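Local atomic coordinates of signal transduction protein TRAP (Staphylococcus aureus, PDB entry 4AE5), a protein that probably relays signals that switch on the agr system and RNAIII synthesis once it is phosphorylated, raising toxin expression and biofilm formation. Residues Thr6-Tyr11 against Thr113-Phe118; Gln16-Asn21 against Leu26-Ala31; Ser35-Glu40 against Thr45-Pro50; Glu54-Ile59 against Lys86-Asp91. All coordinates share one frame; numbering follows the deposited sequence.

Interaction 1: Thr6-Tyr11 against Thr113-Phe118. With FMT (formic acid), chain E.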
loop_
_atom_site.group_PDB
_atom_site.type_symbol
_atom_site.label_atom_id
_atom_site.label_comp_id
_atom_site.label_asym_id
_atom_site.label_seq_id
_atom_site.Cartn_x
_atom_site.Cartn_y
_atom_site.Cartn_z
ATOM N N THR A 6 -4.916 -4.630 -6.833
ATOM C CA THR A 6 -4.803 -5.528 -5.660
ATOM C C THR A 6 -5.984 -6.503 -5.731
ATOM O O THR A 6 -7.110 -6.059 -5.993
ATOM C CB THR A 6 -4.821 -4.755 -4.343
ATOM O OG1 THR A 6 -3.788 -3.746 -4.393
ATOM C CG2 THR A 6 -4.523 -5.722 -3.163
ATOM N N SER A 7 -5.706 -7.797 -5.565
ATOM C CA SER A 7 -6.730 -8.852 -5.460
ATOM C C SER A 7 -6.536 -9.651 -4.165
ATOM O O SER A 7 -5.429 -9.753 -3.667
ATOM C CB SER A 7 -6.658 -9.823 -6.662
ATOM O OG SER A 7 -7.141 -9.231 -7.865
ATOM N N TYR A 8 -7.633 -10.206 -3.658
ATOM C CA TYR A 8 -7.704 -10.960 -2.410
ATOM C C TYR A 8 -8.291 -12.338 -2.721
ATOM O O TYR A 8 -9.122 -12.482 -3.630
ATOM C CB TYR A 8 -8.638 -10.225 -1.418
ATOM C CG TYR A 8 -8.194 -8.799 -1.190
ATOM C CD1 TYR A 8 -7.130 -8.520 -0.352
ATOM C CD2 TYR A 8 -8.795 -7.736 -1.877
ATOM C CE1 TYR A 8 -6.703 -7.231 -0.132
ATOM C CE2 TYR A 8 -8.354 -6.426 -1.668
ATOM C CZ TYR A 8 -7.313 -6.173 -0.795
ATOM O OH TYR A 8 -6.835 -4.870 -0.583
ATOM N N GLY A 9 -7.869 -13.339 -1.973
ATOM C CA GLY A 9 -8.402 -14.668 -2.135
ATOM C C GLY A 9 -7.583 -15.593 -1.229
ATOM O O GLY A 9 -6.796 -15.114 -0.411
ATOM N N THR A 10 -7.766 -16.908 -1.370
ATOM C CA THR A 10 -6.928 -17.866 -0.618
ATOM C C THR A 10 -5.502 -17.878 -1.211
ATOM O O THR A 10 -5.300 -17.475 -2.360
ATOM C CB THR A 10 -7.495 -19.312 -0.665
ATOM O OG1 THR A 10 -7.321 -19.855 -1.969
ATOM C CG2 THR A 10 -8.994 -19.365 -0.286
ATOM N N TYR A 11 -4.528 -18.378 -0.440
ATOM C CA TYR A 11 -3.151 -18.564 -0.982
ATOM C C TYR A 11 -3.185 -19.287 -2.337
ATOM O O TYR A 11 -2.587 -18.842 -3.314
ATOM C CB TYR A 11 -2.225 -19.314 -0.000
ATOM C CG TYR A 11 -0.922 -19.727 -0.648
ATOM C CD1 TYR A 11 0.114 -18.802 -0.769
ATOM C CD2 TYR A 11 -0.731 -21.010 -1.175
ATOM C CE1 TYR A 11 1.300 -19.143 -1.402
ATOM C CE2 TYR A 11 0.471 -21.357 -1.803
ATOM C CZ TYR A 11 1.476 -20.434 -1.880
ATOM O OH TYR A 11 2.682 -20.683 -2.483
ATOM N N THR A 113 -11.515 6.105 -0.489
ATOM C CA THR A 113 -10.582 5.591 0.556
ATOM C C THR A 113 -9.206 5.560 -0.068
ATOM O O THR A 113 -8.966 4.842 -1.051
ATOM C CB THR A 113 -11.034 4.224 1.124
ATOM O OG1 THR A 113 -12.334 4.390 1.689
ATOM C CG2 THR A 113 -10.159 3.755 2.315
ATOM N N TYR A 114 -8.321 6.381 0.453
ATOM C CA TYR A 114 -6.922 6.406 -0.038
ATOM C C TYR A 114 -6.154 5.242 0.563
ATOM O O TYR A 114 -6.645 4.608 1.551
ATOM C CB TYR A 114 -6.291 7.795 0.202
ATOM C CG TYR A 114 -6.575 8.857 -0.901
ATOM C CD1 TYR A 114 -7.804 9.510 -0.971
ATOM C CD2 TYR A 114 -5.582 9.253 -1.797
ATOM C CE1 TYR A 114 -8.079 10.456 -1.950
ATOM C CE2 TYR A 114 -5.832 10.229 -2.795
ATOM C CZ TYR A 114 -7.079 10.827 -2.863
ATOM O OH TYR A 114 -7.353 11.801 -3.831
ATOM N N LYS A 115 -5.031 4.873 -0.093
ATOM C CA LYS A 115 -4.201 3.789 0.425
ATOM C C LYS A 115 -2.748 4.209 0.413
ATOM O O LYS A 115 -2.274 4.942 -0.500
ATOM C CB LYS A 115 -4.490 2.446 -0.280
ATOM C CG LYS A 115 -3.800 1.228 0.386
ATOM C CD LYS A 115 -4.492 -0.097 0.014
ATOM C CE LYS A 115 -4.238 -0.457 -1.420
ATOM N NZ LYS A 115 -4.819 -1.817 -1.713
ATOM N N ILE A 116 -2.021 3.749 1.431
ATOM C CA ILE A 116 -0.565 3.925 1.472
ATOM C C ILE A 116 0.024 2.492 1.632
ATOM O O ILE A 116 -0.484 1.731 2.465
ATOM C CB ILE A 116 -0.090 4.806 2.635
ATOM C CG1 ILE A 116 -0.382 6.289 2.269
ATOM C CG2 ILE A 116 1.453 4.571 2.898
ATOM C CD1 ILE A 116 -0.311 7.184 3.514
ATOM N N TYR A 117 1.043 2.150 0.839
ATOM C CA TYR A 117 1.931 1.024 1.179
ATOM C C TYR A 117 3.237 1.548 1.759
ATOM O O TYR A 117 3.911 2.342 1.092
ATOM C CB TYR A 117 2.282 0.125 -0.043
ATOM C CG TYR A 117 1.183 -0.824 -0.620
ATOM C CD1 TYR A 117 -0.027 -1.070 0.071
ATOM C CD2 TYR A 117 1.359 -1.492 -1.832
ATOM C CE1 TYR A 117 -1.011 -1.927 -0.458
ATOM C CE2 TYR A 117 0.360 -2.386 -2.344
ATOM C CZ TYR A 117 -0.802 -2.588 -1.647
ATOM O OH TYR A 117 -1.811 -3.431 -2.119
ATOM N N PHE A 118 3.652 1.012 2.930
ATOM C CA PHE A 118 4.980 1.160 3.472
ATOM C C PHE A 118 5.628 -0.207 3.404
ATOM O O PHE A 118 5.086 -1.216 3.912
ATOM C CB PHE A 118 4.992 1.710 4.907
ATOM C CG PHE A 118 4.869 3.213 5.006
ATOM C CD1 PHE A 118 5.880 4.082 4.500
ATOM C CD2 PHE A 118 3.718 3.792 5.601
ATOM C CE1 PHE A 118 5.770 5.484 4.678
ATOM C CE2 PHE A 118 3.620 5.183 5.775
ATOM C CZ PHE A 118 4.631 6.022 5.220
HETATM C C FMT E . -3.760 -4.468 0.960
HETATM O O1 FMT E . -3.730 -3.717 -0.043
HETATM O O2 FMT E . -4.968 -4.842 1.438
HETATM O O HOH W 1 -7.392 -2.675 -1.855
#

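Interaction 2: Gln16-Asn21 against Leu26-Ala31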
loop_
_atom_site.group_PDB
_atom_site.type_symbol
_atom_site.label_atom_id
_atom_site.label_comp_id
_atom_site.label_asym_id
_atom_site.label_seq_id
_atom_site.Cartn_x
_atom_site.Cartn_y
_atom_site.Cartn_z
ATOM N N GLN A 16 -2.130 -19.583 -8.085
ATOM C CA GLN A 16 -2.453 -20.020 -9.465
ATOM C C GLN A 16 -2.385 -18.823 -10.473
ATOM O O GLN A 16 -1.853 -18.952 -11.591
ATOM C CB GLN A 16 -3.845 -20.698 -9.507
ATOM C CG GLN A 16 -4.160 -21.341 -10.869
ATOM C CD GLN A 16 -3.290 -22.542 -11.044
ATOM O OE1 GLN A 16 -3.324 -23.455 -10.217
ATOM N NE2 GLN A 16 -2.458 -22.536 -12.073
ATOM N N ILE A 17 -2.916 -17.646 -10.085
ATOM C CA ILE A 17 -2.793 -16.452 -10.966
ATOM C C ILE A 17 -1.341 -16.137 -11.183
ATOM O O ILE A 17 -0.904 -15.912 -12.316
ATOM C CB ILE A 17 -3.637 -15.226 -10.493
ATOM C CG1 ILE A 17 -5.149 -15.580 -10.525
ATOM C CG2 ILE A 17 -3.282 -13.960 -11.302
ATOM C CD1 ILE A 17 -6.048 -14.497 -9.931
ATOM N N LYS A 18 -0.560 -16.183 -10.109
ATOM C CA LYS A 18 0.849 -15.899 -10.222
ATOM C C LYS A 18 1.576 -16.754 -11.276
ATOM O O LYS A 18 2.320 -16.247 -12.161
ATOM C CB LYS A 18 1.500 -16.075 -8.863
ATOM C CG LYS A 18 2.677 -15.164 -8.668
ATOM C CD LYS A 18 3.170 -15.301 -7.251
ATOM C CE LYS A 18 4.561 -15.898 -7.254
ATOM N NZ LYS A 18 5.546 -14.948 -7.823
ATOM N N ILE A 19 1.355 -18.044 -11.172
ATOM C CA ILE A 19 2.099 -19.017 -11.984
ATOM C C ILE A 19 1.555 -19.128 -13.420
ATOM O O ILE A 19 2.301 -19.463 -14.347
ATOM C CB ILE A 19 2.164 -20.388 -11.290
ATOM C CG1 ILE A 19 2.805 -20.275 -9.906
ATOM C CG2 ILE A 19 2.950 -21.399 -12.117
ATOM C CD1 ILE A 19 4.306 -20.060 -9.953
ATOM N N ASN A 20 0.273 -18.845 -13.589
ATOM C CA ASN A 20 -0.327 -18.704 -14.919
ATOM C C ASN A 20 0.163 -17.511 -15.709
ATOM O O ASN A 20 0.048 -17.512 -16.931
ATOM C CB ASN A 20 -1.879 -18.657 -14.865
ATOM C CG ASN A 20 -2.494 -19.988 -14.458
ATOM O OD1 ASN A 20 -3.737 -20.126 -14.414
ATOM N ND2 ASN A 20 -1.655 -20.965 -14.148
ATOM N N ASN A 21 0.733 -16.508 -15.048
ATOM C CA ASN A 21 1.045 -15.229 -15.723
ATOM C C ASN A 21 2.475 -14.819 -15.460
ATOM O O ASN A 21 2.714 -13.785 -14.839
ATOM C CB ASN A 21 0.076 -14.142 -15.236
ATOM C CG ASN A 21 -1.358 -14.408 -15.654
ATOM O OD1 ASN A 21 -2.243 -14.779 -14.834
ATOM N ND2 ASN A 21 -1.599 -14.262 -16.927
ATOM N N LEU A 26 4.019 -9.984 -10.373
ATOM C CA LEU A 26 3.004 -10.024 -9.333
ATOM C C LEU A 26 3.686 -10.315 -7.993
ATOM O O LEU A 26 4.618 -11.109 -7.936
ATOM C CB LEU A 26 1.945 -11.087 -9.690
ATOM C CG LEU A 26 0.985 -10.830 -10.855
ATOM C CD1 LEU A 26 0.545 -12.122 -11.508
ATOM C CD2 LEU A 26 -0.286 -10.132 -10.367
ATOM N N PHE A 27 3.245 -9.620 -6.940
ATOM C CA PHE A 27 3.830 -9.769 -5.569
ATOM C C PHE A 27 2.726 -10.321 -4.638
ATOM O O PHE A 27 1.664 -9.706 -4.438
ATOM C CB PHE A 27 4.375 -8.410 -5.112
ATOM C CG PHE A 27 5.505 -7.900 -6.011
ATOM C CD1 PHE A 27 6.806 -8.365 -5.829
ATOM C CD2 PHE A 27 5.244 -7.046 -7.065
ATOM C CE1 PHE A 27 7.864 -7.923 -6.650
ATOM C CE2 PHE A 27 6.294 -6.603 -7.913
ATOM C CZ PHE A 27 7.596 -7.035 -7.693
ATOM N N GLN A 28 2.958 -11.487 -4.097
ATOM C CA GLN A 28 1.903 -12.144 -3.284
ATOM C C GLN A 28 2.344 -12.222 -1.820
ATOM O O GLN A 28 3.551 -12.468 -1.552
ATOM C CB GLN A 28 1.657 -13.591 -3.806
ATOM C CG GLN A 28 0.573 -14.263 -2.962
ATOM C CD GLN A 28 0.183 -15.667 -3.420
ATOM O OE1 GLN A 28 0.911 -16.325 -4.185
ATOM N NE2 GLN A 28 -0.941 -16.151 -2.858
ATOM N N PHE A 29 1.419 -11.942 -0.874
ATOM C CA PHE A 29 1.732 -11.969 0.550
ATOM C C PHE A 29 0.615 -12.524 1.393
ATOM O O PHE A 29 -0.521 -12.584 0.936
ATOM C CB PHE A 29 1.994 -10.549 1.097
ATOM C CG PHE A 29 3.042 -9.810 0.320
ATOM C CD1 PHE A 29 2.704 -9.140 -0.870
ATOM C CD2 PHE A 29 4.338 -9.765 0.772
ATOM C CE1 PHE A 29 3.675 -8.488 -1.632
ATOM C CE2 PHE A 29 5.320 -9.073 0.034
ATOM C CZ PHE A 29 4.992 -8.467 -1.190
ATOM N N SER A 30 0.980 -12.902 2.635
ATOM C CA SER A 30 0.029 -13.444 3.636
ATOM C C SER A 30 -0.384 -12.347 4.624
ATOM O O SER A 30 0.504 -11.672 5.195
ATOM C CB SER A 30 0.622 -14.668 4.362
ATOM O OG SER A 30 -0.432 -15.248 5.128
ATOM N N ALA A 31 -1.696 -12.097 4.737
ATOM C CA ALA A 31 -2.243 -11.119 5.700
ATOM C C ALA A 31 -2.946 -11.975 6.729
ATOM O O ALA A 31 -3.096 -13.190 6.526
ATOM C CB ALA A 31 -3.226 -10.097 5.031
#

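Interaction 3: Ser35-Glu40 against Thr45-Pro50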
loop_
_atom_site.group_PDB
_atom_site.type_symbol
_atom_site.label_atom_id
_atom_site.label_comp_id
_atom_site.label_asym_id
_atom_site.label_seq_id
_atom_site.Cartn_x
_atom_site.Cartn_y
_atom_site.Cartn_z
ATOM N N SER A 35 -5.139 -13.985 1.873
ATOM C CA SER A 35 -3.937 -13.776 1.042
ATOM C C SER A 35 -4.137 -12.528 0.143
ATOM O O SER A 35 -5.269 -12.202 -0.198
ATOM C CB SER A 35 -3.685 -15.034 0.191
ATOM O OG SER A 35 -2.491 -14.833 -0.567
ATOM N N VAL A 36 -3.055 -11.881 -0.294
ATOM C CA VAL A 36 -3.150 -10.654 -1.069
ATOM C C VAL A 36 -2.155 -10.756 -2.266
ATOM O O VAL A 36 -1.010 -11.221 -2.099
ATOM C CB VAL A 36 -2.713 -9.450 -0.145
ATOM C CG1 VAL A 36 -2.675 -8.150 -0.922
ATOM C CG2 VAL A 36 -3.648 -9.302 1.032
ATOM N N ILE A 37 -2.565 -10.302 -3.459
ATOM C CA ILE A 37 -1.623 -10.178 -4.563
ATOM C C ILE A 37 -1.762 -8.785 -5.272
ATOM O O ILE A 37 -2.899 -8.239 -5.382
ATOM C CB ILE A 37 -1.744 -11.391 -5.525
ATOM C CG1 ILE A 37 -0.493 -11.534 -6.430
ATOM C CG2 ILE A 37 -2.990 -11.256 -6.397
ATOM C CD1 ILE A 37 -0.436 -12.881 -7.128
ATOM N N PHE A 38 -0.636 -8.234 -5.756
ATOM C CA PHE A 38 -0.711 -6.940 -6.537
ATOM C C PHE A 38 0.334 -6.850 -7.655
ATOM O O PHE A 38 1.354 -7.576 -7.612
ATOM C CB PHE A 38 -0.670 -5.700 -5.616
ATOM C CG PHE A 38 0.598 -5.557 -4.785
ATOM C CD1 PHE A 38 1.748 -4.953 -5.319
ATOM C CD2 PHE A 38 0.649 -5.997 -3.444
ATOM C CE1 PHE A 38 2.942 -4.842 -4.554
ATOM C CE2 PHE A 38 1.814 -5.872 -2.679
ATOM C CZ PHE A 38 2.962 -5.306 -3.214
ATOM N N GLU A 39 0.067 -5.972 -8.629
ATOM C CA GLU A 39 1.026 -5.628 -9.649
ATOM C C GLU A 39 0.864 -4.174 -9.908
ATOM O O GLU A 39 -0.212 -3.645 -9.777
ATOM C CB GLU A 39 0.852 -6.436 -10.976
ATOM C CG GLU A 39 -0.518 -6.329 -11.610
ATOM C CD GLU A 39 -0.596 -7.045 -12.966
ATOM O OE1 GLU A 39 0.433 -7.320 -13.594
ATOM O OE2 GLU A 39 -1.678 -7.379 -13.385
ATOM N N GLU A 40 1.940 -3.539 -10.320
ATOM C CA GLU A 40 1.932 -2.129 -10.644
ATOM C C GLU A 40 2.357 -1.994 -12.107
ATOM O O GLU A 40 3.469 -2.422 -12.482
ATOM C CB GLU A 40 2.994 -1.482 -9.760
ATOM C CG GLU A 40 3.222 0.006 -9.953
ATOM C CD GLU A 40 4.075 0.509 -8.770
ATOM O OE1 GLU A 40 5.317 0.300 -8.701
ATOM O OE2 GLU A 40 3.467 1.011 -7.864
ATOM N N THR A 45 -3.727 -5.251 -16.578
ATOM C CA THR A 45 -3.520 -6.186 -15.455
ATOM C C THR A 45 -4.082 -7.589 -15.820
ATOM O O THR A 45 -5.003 -7.719 -16.665
ATOM C CB THR A 45 -4.179 -5.689 -14.132
ATOM O OG1 THR A 45 -3.933 -6.666 -13.118
ATOM C CG2 THR A 45 -5.668 -5.576 -14.284
ATOM N N VAL A 46 -3.523 -8.627 -15.205
ATOM C CA VAL A 46 -4.090 -9.980 -15.316
ATOM C C VAL A 46 -5.066 -10.357 -14.177
ATOM O O VAL A 46 -5.577 -11.479 -14.125
ATOM C CB VAL A 46 -2.981 -11.056 -15.453
ATOM C CG1 VAL A 46 -2.302 -10.932 -16.817
ATOM C CG2 VAL A 46 -1.977 -10.968 -14.291
ATOM N N LEU A 47 -5.336 -9.419 -13.275
ATOM C CA LEU A 47 -6.218 -9.685 -12.137
ATOM C C LEU A 47 -7.649 -9.405 -12.557
ATOM O O LEU A 47 -7.858 -8.540 -13.402
ATOM C CB LEU A 47 -5.804 -8.803 -10.973
ATOM C CG LEU A 47 -4.390 -9.093 -10.475
ATOM C CD1 LEU A 47 -4.035 -8.134 -9.338
ATOM C CD2 LEU A 47 -4.330 -10.549 -10.020
ATOM N N LYS A 48 -8.631 -10.147 -12.035
ATOM C CA LYS A 48 -10.059 -9.945 -12.413
ATOM C C LYS A 48 -10.858 -9.237 -11.297
ATOM O O LYS A 48 -10.749 -9.588 -10.124
ATOM C CB LYS A 48 -10.754 -11.266 -12.830
ATOM C CG LYS A 48 -9.896 -12.173 -13.711
ATOM C CD LYS A 48 -10.674 -12.754 -14.895
ATOM C CE LYS A 48 -11.593 -13.928 -14.531
ATOM N NZ LYS A 48 -11.050 -15.251 -14.966
ATOM N N SER A 49 -11.635 -8.218 -11.650
ATOM C CA SER A 49 -12.150 -7.297 -10.608
ATOM C C SER A 49 -11.236 -6.809 -9.423
ATOM O O SER A 49 -11.666 -6.747 -8.274
ATOM N N PRO A 50 -9.984 -6.377 -9.734
ATOM C CA PRO A 50 -9.106 -5.956 -8.610
ATOM C C PRO A 50 -9.610 -4.586 -8.077
ATOM O O PRO A 50 -10.503 -3.972 -8.650
ATOM C CB PRO A 50 -7.750 -5.780 -9.289
ATOM C CG PRO A 50 -8.115 -5.440 -10.710
ATOM C CD PRO A 50 -9.228 -6.432 -11.000
#

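Interaction 4: Glu54-Ile59 against Lys86-Asp91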
loop_
_atom_site.group_PDB
_atom_site.type_symbol
_atom_site.label_atom_id
_atom_site.label_comp_id
_atom_site.label_asym_id
_atom_site.label_seq_id
_atom_site.Cartn_x
_atom_site.Cartn_y
_atom_site.Cartn_z
ATOM N N GLU A 54 -4.522 4.806 -8.826
ATOM C CA GLU A 54 -3.440 5.503 -9.500
ATOM C C GLU A 54 -2.291 5.708 -8.523
ATOM O O GLU A 54 -2.539 6.009 -7.343
ATOM C CB GLU A 54 -3.892 6.875 -9.934
ATOM C CG GLU A 54 -4.765 6.939 -11.160
ATOM C CD GLU A 54 -4.839 8.372 -11.682
ATOM O OE1 GLU A 54 -3.763 8.957 -11.973
ATOM O OE2 GLU A 54 -5.954 8.927 -11.749
ATOM N N VAL A 55 -1.058 5.523 -9.006
ATOM C CA VAL A 55 0.156 5.795 -8.212
ATOM C C VAL A 55 0.474 7.313 -8.233
ATOM O O VAL A 55 0.872 7.889 -9.296
ATOM C CB VAL A 55 1.348 5.002 -8.737
ATOM C CG1 VAL A 55 2.580 5.357 -7.893
ATOM C CG2 VAL A 55 1.036 3.515 -8.643
ATOM N N ILE A 56 0.232 7.972 -7.101
ATOM C CA ILE A 56 0.413 9.450 -6.957
ATOM C C ILE A 56 1.880 9.783 -6.664
ATOM O O ILE A 56 2.462 10.764 -7.216
ATOM C CB ILE A 56 -0.444 9.989 -5.770
ATOM C CG1 ILE A 56 -1.925 9.643 -5.947
ATOM C CG2 ILE A 56 -0.307 11.504 -5.598
ATOM C CD1 ILE A 56 -2.341 9.944 -7.394
ATOM N N LYS A 57 2.480 8.978 -5.763
ATOM C CA LYS A 57 3.891 9.110 -5.436
ATOM C C LYS A 57 4.461 7.742 -5.081
ATOM O O LYS A 57 3.740 6.908 -4.515
ATOM C CB LYS A 57 4.096 10.067 -4.235
ATOM C CG LYS A 57 5.592 10.389 -4.071
ATOM C CD LYS A 57 6.035 11.057 -2.798
ATOM C CE LYS A 57 5.288 12.328 -2.496
ATOM N NZ LYS A 57 6.199 13.057 -1.551
ATOM N N GLU A 58 5.761 7.561 -5.368
ATOM C CA GLU A 58 6.474 6.315 -5.113
ATOM C C GLU A 58 7.963 6.585 -4.768
ATOM O O GLU A 58 8.585 7.591 -5.237
ATOM C CB GLU A 58 6.378 5.399 -6.343
ATOM C CG GLU A 58 6.864 6.068 -7.643
ATOM C CD GLU A 58 6.736 5.136 -8.856
ATOM O OE1 GLU A 58 7.445 4.108 -8.912
ATOM O OE2 GLU A 58 5.910 5.409 -9.761
ATOM N N ILE A 59 8.507 5.702 -3.929
ATOM C CA ILE A 59 9.928 5.621 -3.657
ATOM C C ILE A 59 10.242 4.123 -3.624
ATOM O O ILE A 59 9.531 3.343 -2.952
ATOM C CB ILE A 59 10.242 6.231 -2.258
ATOM C CG1 ILE A 59 9.802 7.700 -2.165
ATOM C CG2 ILE A 59 11.644 5.868 -1.797
ATOM C CD1 ILE A 59 9.697 8.226 -0.747
ATOM N N LYS A 86 -2.032 17.138 1.156
ATOM C CA LYS A 86 -1.366 16.963 2.374
ATOM C C LYS A 86 -0.376 15.796 2.344
ATOM O O LYS A 86 0.747 15.986 2.782
ATOM C CB LYS A 86 -2.371 16.780 3.477
ATOM C CG LYS A 86 -1.746 16.342 4.776
ATOM C CD LYS A 86 -2.186 17.268 5.858
ATOM C CE LYS A 86 -1.506 18.605 5.684
ATOM N NZ LYS A 86 -0.417 18.875 6.649
ATOM N N LEU A 87 -0.833 14.615 1.903
ATOM C CA LEU A 87 -0.037 13.371 1.927
ATOM C C LEU A 87 1.174 13.606 0.967
ATOM O O LEU A 87 2.328 13.457 1.344
ATOM C CB LEU A 87 -0.922 12.168 1.547
ATOM C CG LEU A 87 -1.851 11.746 2.736
ATOM C CD1 LEU A 87 -2.775 10.586 2.366
ATOM C CD2 LEU A 87 -1.009 11.321 3.953
ATOM N N ILE A 88 0.886 14.126 -0.207
ATOM C CA ILE A 88 1.949 14.709 -1.101
ATOM C C ILE A 88 3.099 15.524 -0.482
ATOM O O ILE A 88 4.290 15.271 -0.762
ATOM C CB ILE A 88 1.216 15.396 -2.301
ATOM C CG1 ILE A 88 0.900 14.264 -3.196
ATOM C CG2 ILE A 88 2.089 16.328 -3.111
ATOM C CD1 ILE A 88 2.209 13.657 -3.605
ATOM N N SER A 89 2.766 16.493 0.358
ATOM C CA SER A 89 3.727 17.380 0.917
ATOM C C SER A 89 4.512 16.842 2.129
ATOM O O SER A 89 5.341 17.557 2.622
ATOM C CB SER A 89 3.083 18.741 1.217
ATOM O OG SER A 89 2.798 19.447 -0.003
ATOM N N VAL A 90 4.284 15.619 2.562
ATOM C CA VAL A 90 5.030 15.112 3.716
ATOM C C VAL A 90 6.515 14.970 3.485
ATOM O O VAL A 90 6.900 14.455 2.480
ATOM C CB VAL A 90 4.511 13.747 4.192
ATOM C CG1 VAL A 90 5.399 13.216 5.279
ATOM C CG2 VAL A 90 3.101 13.861 4.675
ATOM N N ASP A 91 7.308 15.405 4.448
ATOM C CA ASP A 91 8.752 15.345 4.376
ATOM C C ASP A 91 9.226 13.944 4.095
ATOM O O ASP A 91 8.935 13.060 4.801
ATOM C CB ASP A 91 9.445 15.875 5.648
ATOM C CG ASP A 91 10.947 16.158 5.456
ATOM O OD1 ASP A 91 11.561 15.701 4.502
ATOM O OD2 ASP A 91 11.524 16.828 6.304
#

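Interaction 1: Thr6-Tyr11 against Thr113-Phe118
Thr-6 and Tyr-117 come at each other from opposite directions, and Thr-6 OG1 donates a hydrogen bond of 3.0 Å to Tyr-117 OH. The Thr-6 methyl sits beside the same hydroxyl, with CG2 3.7 Å from Tyr-117 OH. That phenol in turn donates a hydrogen bond to a formic acid molecule, probably from the crystallisation liquor, with Tyr-117 OH 2.8 Å from O1 at the edge of the ring and in its plane. Lys-115, its chain bent about the CG-CD bond (chi3 71°), brings NZ to the same O1 at 2.8 Å, putting two donors on one oxygen. The cluster lies inside the closed antiparallel barrel of this TRAP-family protein, which carries an ABM domain. Strands 3-9 and 114-120 face each other across the interior, their short axes 13.2 Å apart and 83° from parallel, so side chains alone bridge the gap. Arg-160 adds another hydrogen bond to the formic acid, and Phe-38 packs against the Tyr-117 ring. The contact is looser round the partly exposed Tyr-8, which reaches the opposite strand through intermediaries. Its OH donates to formic acid O2 (2.8 Å) and accepts from a water lying in the ring plane, 2.6 Å from Tyr-8 OH. This water in turn accepts from Lys-115 NZ at 2.7 Å.

Interaction 2: Gln16-Asn21 against Leu26-Ala31
Helix 11-20 makes the crossover of a split beta-alpha-beta unit: it joins strand 3-9 to strand 27-30, with strand 35-41 inserted between them in the sheet. At its last turns Leu-26 pushes a single methyl against the helix. Leu-26 CD1 lies 4.0 Å from Lys-18 CA and 4.1 Å from Ile-17 O, with Ile-17 CG2 and Asn-21 CB a little farther off. Leu-26 holds CG beside its own backbone N (chi1 -70°), which directs this branch at the helix. Lys-18 works the other way, laying its aliphatic chain obliquely over Gln-28, with Lys-18 CD 3.9 Å from Gln-28 OE1 and 4.1 Å from Gln-28 CB. Bends at chi3 and chi4 then turn the ammonium group off to a salt bridge with Glu-64, whose other carboxylate oxygen accepts from the Gln-28 backbone N. The buried Gln-28 side chain runs out extended, and its NE2 is satisfied by Ser-35 OG and Tyr-11 O. No hydrogen bond links the two segments directly, so van der Waals packing joins them, the polar ends being tied to neighbours. Such a helix lying against the outer face of an antiparallel sheet, between strands of a split beta-alpha-beta unit, belongs to the ferredoxin-like architecture.

Interaction 3: Ser35-Glu40 against Thr45-Pro50
Glu-39 sets CG between its backbone N and carbonyl carbon (chi1 57°) and then runs straight out, while Thr-45 turns OG1 anti to its own backbone N; together these torsions bring the carboxylate to the threonine hydroxyl. The two side chains cross at a slant, and Thr-45 OG1 is modelled as a donor only 2.4 Å from Glu-39 OE2, a very short separation whose exact value is doubtful. The same oxygen accepts from the backbone: Val-46 N lies 2.9 Å from Glu-39 OE2, met nearly in line with the C-O bond, with an angle of 149° at the hydrogen. Glu-39 OE1 takes a hydrogen bond from His-24 ND1, so both oxygens of this buried carboxylate have partners, which would be expected to favour its charged form. Next to the polar group along the loop, Leu-47 reaches back over the strand, putting CD2 3.9 Å from Ile-37 CG2 and CD1 4.1 Å from Ile-37 O; Ile-17 of helix 11-20 also packs on Leu-47. Thr-45 OG1 also accepts from Leu-47 N at 3.1 Å and 166°. That closed threonine-to-backbone loop is an ST turn, set in the connection leading to strand 51-59 and pinned by Glu-39 of strand 35-41.

Interaction 4: Glu54-Ile59 against Lys86-Asp91
Lys-57 and Ile-56 meet Ile-88 where strand 51-59 carries a classic beta bulge, both residues facing Leu-105 of the adjoining barrel strand. Both side chains start toward the end of helix 80-88, which lies outside the barrel, though Ile-56 turns its far end away and touches with CG2. Lys-57 begins with CB 4.1 Å from Ile-88 CD1. Its chain leaves with CG anti to the backbone N and bends at chi3 (-54°), curling over the isoleucine. CE is the tightest point of the packing, 3.5 Å from Ile-88 CD1, and also lies 3.6 Å from Ile-88 O. At the tip, NZ donates a hydrogen bond of 3.0 Å to Ile-88 O, and a long, weak ion pair joins it to Asp-92. Methylenes and ammonium group thus grip one residue twice, by its side chain and by its carbonyl. Ile-56 meets the same side chain from another direction, the two isoleucines crossing at about a right angle with Ile-56 CG2 3.9 Å from Ile-88 CG1. Deeper in, Leu-87 of the helix packs on Leu-105, tying the helix to the neighbouring strand as well. The lysine nitrogen approaches Ile-88 O at a C=O...N angle of 144°, tilted 17° from the carbonyl plane.

In the fold
All four contacts touch one closed antiparallel sheet. Interaction 1 lies nearest the middle, about 6 Å from the centre of the chain, and spans the interior with its formic acid; the other three are nested within the loop it closes. Interactions 2 and 3, centres about 8 Å apart, share neighbouring strands, with Phe-27 N and Phe-38 O 2.9 Å apart. Interaction 3 joins interaction 1 through Ser-7 N and Ile-37 O, at 2.8 Å, and through packing of Ser-7 OG on Leu-47 CB at 3.4 Å. Interaction 4 lies across the chain's centre from interaction 2, about 26 Å between centres, and reaches interaction 1 through packing of Leu-87 on Ile-116.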